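Local coordinates for protein acetyltransferase, GNAT family (Streptococcus agalactiae 2603V/R, PDB 2PC1) that probably transfers an acyl group, most likely acetyl from acetyl-coenzyme A as in other members of the GNAT family, to a substrate not yet identified, at residues Tyr96-Glu101 and Lys170-Gly175; Lys103-Asn108 and Ala179-Lys184; Arg110-His115 and Pro143-Asp148. All blocks are in the same frame, centred on the assembly; numbering follows the deposited sequence.

Interaction 1 of 3, residues Tyr96-Glu101 and Lys170-Gly175; sequences YDAIYE and KVPLDG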
loop_
_atom_site.group_PDB
_atom_site.type_symbol
_atom_site.label_atom_id
_atom_site.label_comp_id
_atom_site.label_asym_id
_atom_site.label_seq_id
_atom_site.Cartn_x
_atom_site.Cartn_y
_atom_site.Cartn_z
ATOM N N TYR A 96 3.380 -12.613 -8.201
ATOM C CA TYR A 96 4.720 -12.484 -7.638
ATOM C C TYR A 96 5.609 -13.684 -7.953
ATOM O O TYR A 96 6.835 -13.574 -7.971
ATOM C CB TYR A 96 4.659 -12.246 -6.120
ATOM C CG TYR A 96 4.278 -10.859 -5.702
ATOM C CD1 TYR A 96 3.920 -9.858 -6.613
ATOM C CD2 TYR A 96 4.248 -10.525 -4.357
ATOM C CE1 TYR A 96 3.583 -8.565 -6.194
ATOM C CE2 TYR A 96 3.890 -9.264 -3.950
ATOM C CZ TYR A 96 3.577 -8.284 -4.848
ATOM O OH TYR A 96 3.242 -7.038 -4.343
ATOM N N ASP A 97 5.011 -14.838 -8.250
ATOM C CA ASP A 97 5.799 -15.959 -8.659
ATOM C C ASP A 97 6.427 -15.780 -10.031
ATOM O O ASP A 97 7.343 -16.501 -10.357
ATOM C CB ASP A 97 4.956 -17.239 -8.681
ATOM C CG ASP A 97 4.383 -17.594 -7.311
ATOM O OD1 ASP A 97 5.034 -17.273 -6.293
ATOM O OD2 ASP A 97 3.279 -18.201 -7.270
ATOM N N ALA A 98 5.921 -14.821 -10.809
ATOM C CA ALA A 98 6.411 -14.536 -12.148
ATOM C C ALA A 98 7.462 -13.439 -12.147
ATOM O O ALA A 98 7.749 -12.852 -13.186
ATOM C CB ALA A 98 5.231 -14.143 -13.021
ATOM N N ILE A 99 8.069 -13.160 -10.998
ATOM C CA ILE A 99 9.145 -12.190 -10.929
ATOM C C ILE A 99 10.247 -12.494 -11.948
ATOM O O ILE A 99 10.609 -13.649 -12.190
ATOM C CB ILE A 99 9.711 -12.098 -9.485
ATOM C CG1 ILE A 99 10.658 -10.892 -9.353
ATOM C CG2 ILE A 99 10.370 -13.360 -9.050
ATOM C CD1 ILE A 99 10.899 -10.488 -7.913
ATOM N N TYR A 100 10.736 -11.437 -12.579
ATOM C CA TYR A 100 11.805 -11.542 -13.547
ATOM C C TYR A 100 12.723 -10.319 -13.463
ATOM O O TYR A 100 12.431 -9.350 -12.745
ATOM C CB TYR A 100 11.216 -11.714 -14.955
ATOM C CG TYR A 100 10.484 -10.518 -15.485
ATOM C CD1 TYR A 100 9.193 -10.220 -15.064
ATOM C CD2 TYR A 100 11.078 -9.671 -16.415
ATOM C CE1 TYR A 100 8.533 -9.116 -15.539
ATOM C CE2 TYR A 100 10.422 -8.580 -16.886
ATOM C CZ TYR A 100 9.140 -8.314 -16.470
ATOM O OH TYR A 100 8.452 -7.204 -16.920
ATOM N N GLU A 101 13.852 -10.392 -14.172
ATOM C CA GLU A 101 14.902 -9.381 -14.059
ATOM C C GLU A 101 15.216 -9.171 -12.575
ATOM O O GLU A 101 15.358 -8.038 -12.106
ATOM C CB GLU A 101 14.498 -8.098 -14.782
ATOM C CG GLU A 101 14.549 -8.279 -16.292
ATOM C CD GLU A 101 14.155 -7.037 -17.081
ATOM O OE1 GLU A 101 14.539 -5.926 -16.677
ATOM O OE2 GLU A 101 13.459 -7.183 -18.105
ATOM N N LYS A 170 10.997 -7.307 -11.387
ATOM C CA LYS A 170 9.792 -6.890 -12.040
ATOM C C LYS A 170 8.775 -8.006 -11.982
ATOM O O LYS A 170 9.131 -9.160 -12.008
ATOM C CB LYS A 170 10.074 -6.522 -13.477
ATOM C CG LYS A 170 10.817 -5.207 -13.585
ATOM C CD LYS A 170 11.351 -4.952 -14.959
ATOM C CE LYS A 170 12.124 -3.618 -14.938
ATOM N NZ LYS A 170 12.838 -3.367 -16.201
ATOM N N VAL A 171 7.506 -7.630 -11.847
ATOM C CA VAL A 171 6.430 -8.617 -11.927
ATOM C C VAL A 171 5.421 -8.163 -12.967
ATOM O O VAL A 171 5.190 -6.967 -13.147
ATOM C CB VAL A 171 5.753 -8.870 -10.555
ATOM C CG1 VAL A 171 6.728 -9.519 -9.566
ATOM C CG2 VAL A 171 5.180 -7.602 -9.992
ATOM N N PRO A 172 4.812 -9.109 -13.681
ATOM C CA PRO A 172 3.909 -8.774 -14.777
ATOM C C PRO A 172 2.464 -8.480 -14.357
ATOM O O PRO A 172 1.523 -9.172 -14.788
ATOM C CB PRO A 172 3.978 -10.011 -15.648
ATOM C CG PRO A 172 4.169 -11.096 -14.689
ATOM C CD PRO A 172 5.078 -10.555 -13.617
ATOM N N LEU A 173 2.299 -7.407 -13.634
ATOM C CA LEU A 173 1.003 -6.973 -13.084
ATOM C C LEU A 173 0.667 -5.669 -13.795
ATOM O O LEU A 173 1.427 -4.704 -13.739
ATOM C CB LEU A 173 1.128 -6.769 -11.578
ATOM C CG LEU A 173 -0.096 -6.319 -10.766
ATOM C CD1 LEU A 173 -1.214 -7.310 -10.965
ATOM C CD2 LEU A 173 0.285 -6.188 -9.305
ATOM N N ASP A 174 -0.458 -5.658 -14.501
ATOM C CA ASP A 174 -0.935 -4.474 -15.228
ATOM C C ASP A 174 0.155 -3.896 -16.119
ATOM O O ASP A 174 0.404 -2.677 -16.114
ATOM C CB ASP A 174 -1.455 -3.409 -14.242
ATOM C CG ASP A 174 -2.291 -2.330 -14.928
ATOM O OD1 ASP A 174 -3.087 -2.657 -15.835
ATOM O OD2 ASP A 174 -2.151 -1.147 -14.552
ATOM N N GLY A 175 0.794 -4.776 -16.893
ATOM C CA GLY A 175 2.014 -4.446 -17.615
ATOM C C GLY A 175 3.208 -4.818 -16.760
ATOM O O GLY A 175 3.543 -5.988 -16.646
HETATM O O HOH W 1 5.889 -7.444 -17.375
#

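Interaction 2 of 3, residues Lys103-Asn108 and Ala179-Lys184; sequences KWLHDN and AYQKIK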
loop_
_atom_site.group_PDB
_atom_site.type_symbol
_atom_site.label_atom_id
_atom_site.label_comp_id
_atom_site.label_asym_id
_atom_site.label_seq_id
_atom_site.Cartn_x
_atom_site.Cartn_y
_atom_site.Cartn_z
ATOM N N LYS A 103 14.817 -11.474 -8.508
ATOM C CA LYS A 103 14.279 -12.580 -7.740
ATOM C C LYS A 103 14.010 -12.073 -6.333
ATOM O O LYS A 103 14.575 -11.076 -5.914
ATOM C CB LYS A 103 15.266 -13.743 -7.702
ATOM C CG LYS A 103 16.547 -13.455 -7.055
ATOM C CD LYS A 103 17.451 -14.704 -7.110
ATOM N N TRP A 104 13.153 -12.758 -5.622
ATOM C CA TRP A 104 12.840 -12.376 -4.250
ATOM C C TRP A 104 14.008 -12.724 -3.335
ATOM O O TRP A 104 14.893 -13.541 -3.683
ATOM C CB TRP A 104 11.574 -13.079 -3.795
ATOM C CG TRP A 104 10.339 -12.670 -4.517
ATOM C CD1 TRP A 104 9.630 -13.389 -5.453
ATOM C CD2 TRP A 104 9.662 -11.434 -4.381
ATOM N NE1 TRP A 104 8.554 -12.676 -5.882
ATOM C CE2 TRP A 104 8.551 -11.456 -5.255
ATOM C CE3 TRP A 104 9.875 -10.299 -3.591
ATOM C CZ2 TRP A 104 7.657 -10.394 -5.349
ATOM C CZ3 TRP A 104 8.987 -9.265 -3.682
ATOM C CH2 TRP A 104 7.885 -9.323 -4.560
ATOM N N LEU A 105 14.046 -12.104 -2.160
ATOM C CA LEU A 105 15.096 -12.368 -1.202
ATOM C C LEU A 105 15.039 -13.813 -0.744
ATOM O O LEU A 105 16.069 -14.395 -0.425
ATOM C CB LEU A 105 14.960 -11.436 -0.008
ATOM C CG LEU A 105 15.027 -9.949 -0.320
ATOM C CD1 LEU A 105 14.830 -9.174 0.962
ATOM C CD2 LEU A 105 16.331 -9.584 -0.966
ATOM N N HIS A 106 13.826 -14.348 -0.643
ATOM C CA HIS A 106 13.563 -15.783 -0.452
ATOM C C HIS A 106 12.171 -16.067 -0.988
ATOM O O HIS A 106 11.356 -15.143 -1.096
ATOM C CB HIS A 106 13.756 -16.289 1.015
ATOM C CG HIS A 106 12.729 -15.799 2.002
ATOM N ND1 HIS A 106 11.391 -16.140 1.937
ATOM C CD2 HIS A 106 12.857 -15.034 3.114
ATOM C CE1 HIS A 106 10.739 -15.572 2.940
ATOM N NE2 HIS A 106 11.606 -14.887 3.662
ATOM N N ASP A 107 11.868 -17.353 -1.220
ATOM C CA ASP A 107 10.667 -17.723 -1.966
ATOM C C ASP A 107 9.551 -18.308 -1.102
ATOM O O ASP A 107 8.752 -19.108 -1.569
ATOM C CB ASP A 107 11.022 -18.698 -3.096
ATOM C CG ASP A 107 9.985 -18.699 -4.215
ATOM O OD1 ASP A 107 9.202 -17.723 -4.311
ATOM O OD2 ASP A 107 9.951 -19.672 -4.996
ATOM N N ASN A 108 9.466 -17.892 0.157
ATOM C CA ASN A 108 8.355 -18.360 0.975
ATOM C C ASN A 108 7.016 -17.992 0.312
ATOM O O ASN A 108 6.873 -16.966 -0.351
ATOM C CB ASN A 108 8.428 -17.838 2.409
ATOM C CG ASN A 108 7.558 -18.643 3.379
ATOM O OD1 ASN A 108 6.345 -18.456 3.459
ATOM N ND2 ASN A 108 8.182 -19.562 4.112
ATOM N N ALA A 179 8.889 -4.725 -7.881
ATOM C CA ALA A 179 8.585 -5.528 -6.731
ATOM C C ALA A 179 9.628 -5.313 -5.639
ATOM O O ALA A 179 10.836 -5.332 -5.910
ATOM C CB ALA A 179 8.592 -6.984 -7.140
ATOM N N TYR A 180 9.172 -5.158 -4.405
ATOM C CA TYR A 180 9.965 -4.815 -3.240
ATOM C C TYR A 180 9.668 -5.777 -2.081
ATOM O O TYR A 180 8.530 -6.217 -1.894
ATOM C CB TYR A 180 9.647 -3.404 -2.776
ATOM C CG TYR A 180 10.154 -2.330 -3.681
ATOM C CD1 TYR A 180 9.455 -1.935 -4.796
ATOM C CD2 TYR A 180 11.349 -1.695 -3.415
ATOM C CE1 TYR A 180 9.903 -0.944 -5.626
ATOM C CE2 TYR A 180 11.830 -0.682 -4.245
ATOM C CZ TYR A 180 11.101 -0.312 -5.345
ATOM O OH TYR A 180 11.539 0.699 -6.182
ATOM N N GLN A 181 10.691 -6.070 -1.276
ATOM C CA GLN A 181 10.544 -6.942 -0.121
ATOM C C GLN A 181 11.349 -6.407 1.053
ATOM O O GLN A 181 12.483 -5.950 0.888
ATOM C CB GLN A 181 10.998 -8.351 -0.485
ATOM C CG GLN A 181 10.890 -9.391 0.620
ATOM C CD GLN A 181 11.263 -10.785 0.145
ATOM O OE1 GLN A 181 11.879 -10.959 -0.894
ATOM N NE2 GLN A 181 10.893 -11.793 0.930
ATOM N N LYS A 182 10.731 -6.469 2.219
ATOM C CA LYS A 182 11.367 -6.129 3.485
ATOM C C LYS A 182 11.210 -7.287 4.423
ATOM O O LYS A 182 10.107 -7.830 4.556
ATOM C CB LYS A 182 10.694 -4.910 4.089
ATOM C CG LYS A 182 11.199 -4.573 5.484
ATOM C CD LYS A 182 10.522 -3.342 6.019
ATOM C CE LYS A 182 11.013 -2.999 7.423
ATOM N NZ LYS A 182 12.358 -2.445 7.465
ATOM N N ILE A 183 12.306 -7.692 5.057
ATOM C CA ILE A 183 12.254 -8.650 6.142
ATOM C C ILE A 183 12.413 -7.872 7.459
ATOM O O ILE A 183 13.445 -7.214 7.679
ATOM C CB ILE A 183 13.386 -9.689 6.020
ATOM C CG1 ILE A 183 13.386 -10.378 4.646
ATOM C CG2 ILE A 183 13.251 -10.740 7.111
ATOM C CD1 ILE A 183 12.162 -11.060 4.287
ATOM N N LYS A 184 11.376 -7.902 8.283
ATOM C CA LYS A 184 11.380 -7.260 9.580
ATOM C C LYS A 184 12.367 -7.970 10.505
ATOM O O LYS A 184 12.315 -9.183 10.663
ATOM C CB LYS A 184 9.965 -7.308 10.165
ATOM C CG LYS A 184 9.746 -6.535 11.425
ATOM C CD LYS A 184 8.306 -6.695 11.858
ATOM C CE LYS A 184 7.981 -5.856 13.047
ATOM N NZ LYS A 184 6.665 -6.223 13.542
#

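Interaction 3 of 3, residues Arg110-His115 and Pro143-Asp148; sequences RYLTFH and PDFRCD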
loop_
_atom_site.group_PDB
_atom_site.type_symbol
_atom_site.label_atom_id
_atom_site.label_comp_id
_atom_site.label_asym_id
_atom_site.label_seq_id
_atom_site.Cartn_x
_atom_site.Cartn_y
_atom_site.Cartn_z
ATOM N N ARG A 110 4.023 -17.563 1.842
ATOM C CA ARG A 110 3.090 -16.754 2.622
ATOM C C ARG A 110 3.797 -15.522 3.115
ATOM O O ARG A 110 4.875 -15.611 3.693
ATOM C CB ARG A 110 2.604 -17.536 3.824
ATOM C CG ARG A 110 1.732 -16.752 4.745
ATOM C CD ARG A 110 1.401 -17.536 5.977
ATOM N NE ARG A 110 0.442 -16.810 6.775
ATOM C CZ ARG A 110 -0.065 -17.261 7.911
ATOM N NH1 ARG A 110 0.299 -18.449 8.366
ATOM N NH2 ARG A 110 -0.932 -16.536 8.572
ATOM N N TYR A 111 3.217 -14.365 2.849
ATOM C CA TYR A 111 3.817 -13.082 3.253
ATOM C C TYR A 111 2.719 -12.046 3.400
ATOM O O TYR A 111 1.583 -12.323 3.114
ATOM C CB TYR A 111 4.923 -12.660 2.250
ATOM C CG TYR A 111 4.550 -12.916 0.818
ATOM C CD1 TYR A 111 3.701 -12.063 0.136
ATOM C CD2 TYR A 111 5.033 -14.025 0.140
ATOM C CE1 TYR A 111 3.309 -12.339 -1.168
ATOM C CE2 TYR A 111 4.644 -14.306 -1.134
ATOM C CZ TYR A 111 3.809 -13.432 -1.798
ATOM O OH TYR A 111 3.418 -13.714 -3.089
ATOM N N LEU A 112 3.084 -10.870 3.863
ATOM C CA LEU A 112 2.157 -9.729 3.928
ATOM C C LEU A 112 2.403 -8.833 2.758
ATOM O O LEU A 112 3.542 -8.475 2.492
ATOM C CB LEU A 112 2.363 -8.961 5.234
ATOM C CG LEU A 112 1.893 -9.692 6.470
ATOM C CD1 LEU A 112 2.411 -8.998 7.714
ATOM C CD2 LEU A 112 0.374 -9.757 6.524
ATOM N N THR A 113 1.352 -8.468 2.063
ATOM C CA THR A 113 1.464 -7.558 0.948
ATOM C C THR A 113 0.603 -6.328 1.213
ATOM O O THR A 113 -0.498 -6.445 1.740
ATOM C CB THR A 113 1.028 -8.234 -0.390
ATOM O OG1 THR A 113 1.693 -9.506 -0.526
ATOM C CG2 THR A 113 1.377 -7.347 -1.578
ATOM N N PHE A 114 1.111 -5.164 0.852
ATOM C CA PHE A 114 0.345 -3.938 0.923
ATOM C C PHE A 114 -0.073 -3.547 -0.469
ATOM O O PHE A 114 0.760 -3.511 -1.354
ATOM C CB PHE A 114 1.166 -2.771 1.512
ATOM C CG PHE A 114 1.666 -2.966 2.929
ATOM C CD1 PHE A 114 1.226 -3.967 3.774
ATOM C CD2 PHE A 114 2.654 -2.101 3.408
ATOM C CE1 PHE A 114 1.740 -4.084 5.056
ATOM C CE2 PHE A 114 3.158 -2.218 4.696
ATOM C CZ PHE A 114 2.712 -3.194 5.512
ATOM N N HIS A 115 -1.352 -3.218 -0.642
ATOM C CA HIS A 115 -1.898 -2.748 -1.906
ATOM C C HIS A 115 -2.714 -1.493 -1.647
ATOM O O HIS A 115 -3.084 -1.199 -0.502
ATOM C CB HIS A 115 -2.875 -3.775 -2.502
ATOM C CG HIS A 115 -2.311 -5.145 -2.726
ATOM N ND1 HIS A 115 -1.599 -5.478 -3.849
ATOM C CD2 HIS A 115 -2.444 -6.286 -2.007
ATOM C CE1 HIS A 115 -1.288 -6.763 -3.802
ATOM N NE2 HIS A 115 -1.782 -7.275 -2.688
ATOM N N PRO A 143 7.431 -12.057 9.309
ATOM C CA PRO A 143 8.330 -10.929 9.094
ATOM C C PRO A 143 8.541 -10.508 7.640
ATOM O O PRO A 143 9.332 -9.621 7.399
ATOM C CB PRO A 143 9.643 -11.448 9.678
ATOM C CG PRO A 143 9.617 -12.911 9.342
ATOM C CD PRO A 143 8.185 -13.323 9.469
ATOM N N ASP A 144 7.835 -11.131 6.700
ATOM C CA ASP A 144 8.058 -10.925 5.268
ATOM C C ASP A 144 6.976 -10.001 4.743
ATOM O O ASP A 144 5.795 -10.329 4.741
ATOM C CB ASP A 144 8.025 -12.301 4.599
ATOM C CG ASP A 144 8.341 -12.307 3.150
ATOM O OD1 ASP A 144 8.472 -11.252 2.512
ATOM O OD2 ASP A 144 8.462 -13.421 2.597
ATOM N N PHE A 145 7.405 -8.822 4.310
ATOM C CA PHE A 145 6.536 -7.780 3.790
ATOM C C PHE A 145 6.890 -7.508 2.344
ATOM O O PHE A 145 8.057 -7.324 2.014
ATOM C CB PHE A 145 6.721 -6.488 4.596
ATOM C CG PHE A 145 6.240 -6.603 6.009
ATOM C CD1 PHE A 145 7.046 -7.155 6.995
ATOM C CD2 PHE A 145 4.978 -6.164 6.369
ATOM C CE1 PHE A 145 6.617 -7.257 8.304
ATOM C CE2 PHE A 145 4.560 -6.253 7.676
ATOM C CZ PHE A 145 5.363 -6.823 8.619
ATOM N N ARG A 146 5.888 -7.471 1.482
ATOM C CA ARG A 146 6.120 -7.212 0.064
ATOM C C ARG A 146 5.200 -6.112 -0.454
ATOM O O ARG A 146 4.150 -5.825 0.103
ATOM C CB ARG A 146 5.936 -8.482 -0.711
ATOM C CG ARG A 146 6.879 -9.567 -0.192
ATOM C CD ARG A 146 6.958 -10.776 -1.098
ATOM N NE ARG A 146 7.685 -11.830 -0.387
ATOM C CZ ARG A 146 8.074 -12.975 -0.933
ATOM N NH1 ARG A 146 7.886 -13.190 -2.227
ATOM N NH2 ARG A 146 8.604 -13.907 -0.175
ATOM N N CYS A 147 5.586 -5.496 -1.541
ATOM C CA CYS A 147 4.822 -4.399 -2.148
ATOM C C CYS A 147 5.283 -4.287 -3.566
ATOM O O CYS A 147 6.421 -4.654 -3.886
ATOM C CB CYS A 147 5.088 -3.097 -1.412
ATOM S SG CYS A 147 3.906 -1.772 -1.778
ATOM N N ASP A 148 4.443 -3.811 -4.438
ATOM C CA ASP A 148 4.889 -3.531 -5.808
ATOM C C ASP A 148 4.358 -2.167 -6.152
ATOM O O ASP A 148 3.364 -1.713 -5.590
ATOM C CB ASP A 148 4.428 -4.568 -6.793
ATOM C CG ASP A 148 2.917 -4.650 -6.901
ATOM O OD1 ASP A 148 2.321 -3.855 -7.644
ATOM O OD2 ASP A 148 2.319 -5.506 -6.217
HETATM O O HOH W 2 7.422 -15.429 4.139
HETATM O O HOH W 3 1.754 -4.248 -3.682
#

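Interaction 1 of 3, residues Tyr96-Glu101 and Lys170-Gly175
Tyr100 and Lys170 form a single antiparallel bridge, a hydrogen-bonded pair through which the loop between strands 81-91 and 111-119 borders strand 166-171, an outermost strand of the GNAT sheet. Its backbone bonds are reciprocal: Tyr100 N donates to Lys170 O and Lys170 N to Tyr100 O, both at 2.8 Å. Lys170 O also receives a CA-H...O contact from Ile99 CA at 3.2 Å.

Side chains reinforce the bridge. With CG between the backbone N and the carbonyl carbon (chi1 68°), the Tyr100 ring folds back over Lys170, whose CB sits toward the rim of one face in a CH-pi contact, 3.8 Å from the ring centroid. From there the extended lysine chain runs on to a salt bridge, NZ to Glu101 OE1 at 3.1 Å, reaching that oxygen from above the carboxylate plane; NZ also binds a glycerol, probably from the crystallisation liquor.

Apolar contacts continue along Val171 and Pro172. Val171 CG1 packs against Ile99 CB and Tyr96 CD1, while Pro172, the centre of an inverse gamma turn, sets CG 3.6 Å from Ala98 CB. A water connects the two segments, 2.6 Å from Tyr100 OH and donating to Gly175 O over 2.9 Å.

Interaction 2 of 3, residues Lys103-Asn108 and Ala179-Lys184
Gln181 reaches out from strand 177-183 and takes hold of the loop at Leu105, whose backbone N donates to Gln181 OE1 over 2.8 Å. The glutamine chain is fully extended (chi1 -179°, chi2 176°), which carries its amide clear of the strand and up to the loop backbone. The bond is somewhat bent, 149° at the hydrogen, and the donor is tilted from the carbonyl plane. Gln181 NE2 bonds to Asp144 OD1, so both ends of the amide are engaged and its orientation is fixed.

The tight part of the contact lies round buried Trp104. The indole and the amide stand nearly perpendicular, and Gln181 OE1 approaches the indole edge near its plane, 3.4 Å from CE3. Farther along the ring, Trp104 CH2 meets Ala179 CB at 3.6 Å, and Trp104 NE1 bonds to Tyr96 O.

Toward solvent the packing is looser. Leu105 CD1 reaches Ile183 CG1 at 4.1 Å, and Ile183 CD1 lies 3.9 Å from His106 NE2. Gln181 NE2 lies over the centre of one face of the His106 ring, 4.2 Å above it, without hydrogen-bonding, while His106 ND1 accepts an in-plane bond from Asn108 N.

The loop thus lies across the sheet over strand 177-183, with Trp104 and Leu105 also touching Cys168 of strand 166-171 and His106 reaching strand 144-149; from the other face, Tyr180 packs on helix 154-162.

Interaction 3 of 3, residues Arg110-His115 and Pro143-Asp148
Strands 111-119 and 144-149, joined by helix 127-139 in a beta-alpha-beta crossover, are the splayed parallel pair of the GNAT fold; as in other GNAT enzymes, acetyl-CoA probably binds where they part. Their axes diverge by 31°. Leu112 N donates to Asp144 O at 2.9 Å and Arg146 N to Leu112 O at 2.7 Å, but Phe114 N to Arg146 O stretches to 3.2 Å. Bridging ends at Thr113-Arg146; beyond, a water replaces a direct bond, donating to Phe114 O (2.6 Å) and Asp148 OD2 and accepting from Asp148 N.

On one face, Arg146 CG is anti to the carbonyl carbon (chi1 -58°) and the chain runs extended to NE, laying CD over the Tyr111 ring centre and the guanidinium flat on the ring, planes 14° apart. Asp144 grips the guanidinium side-on, fixing its rotation: Arg146 NE donates to OD1, and NH2 reaches the syn lone pair of OD2 at 2.8 Å.

The other face is apolar: Leu112 CD1 lies 3.5 Å from Phe145 CE2, and Phe114 CZ meets Phe145 CD2 obliquely.

Helix 127-139 covers this apolar face, Phe114 and Phe145 both touching Ile137, while strands 81-91 and 177-183 flank the pair and Trp104 adds a cation-pi contact to Arg146.

In the fold
All three contacts reach one sheet, and the loop between strands 81-91 and 111-119 supplies a segment to both interaction 1 and interaction 2, whose centres are about 13 Å apart. Interactions 2 and 3, about 8 Å apart between centres, share neighbouring strands: Lys182 N approaches Phe145 O and Lys184 N approaches Pro143 O, each at 2.8 Å. Interaction 3 lies at the splay between strands 111-119 and 144-149, probably the acetyl-CoA cleft as in related enzymes. Tyr96 OH, 2.6 Å from Asp148 OD2 in a probable hydrogen bond, brings interaction 1 to the end of that pair where the strands part.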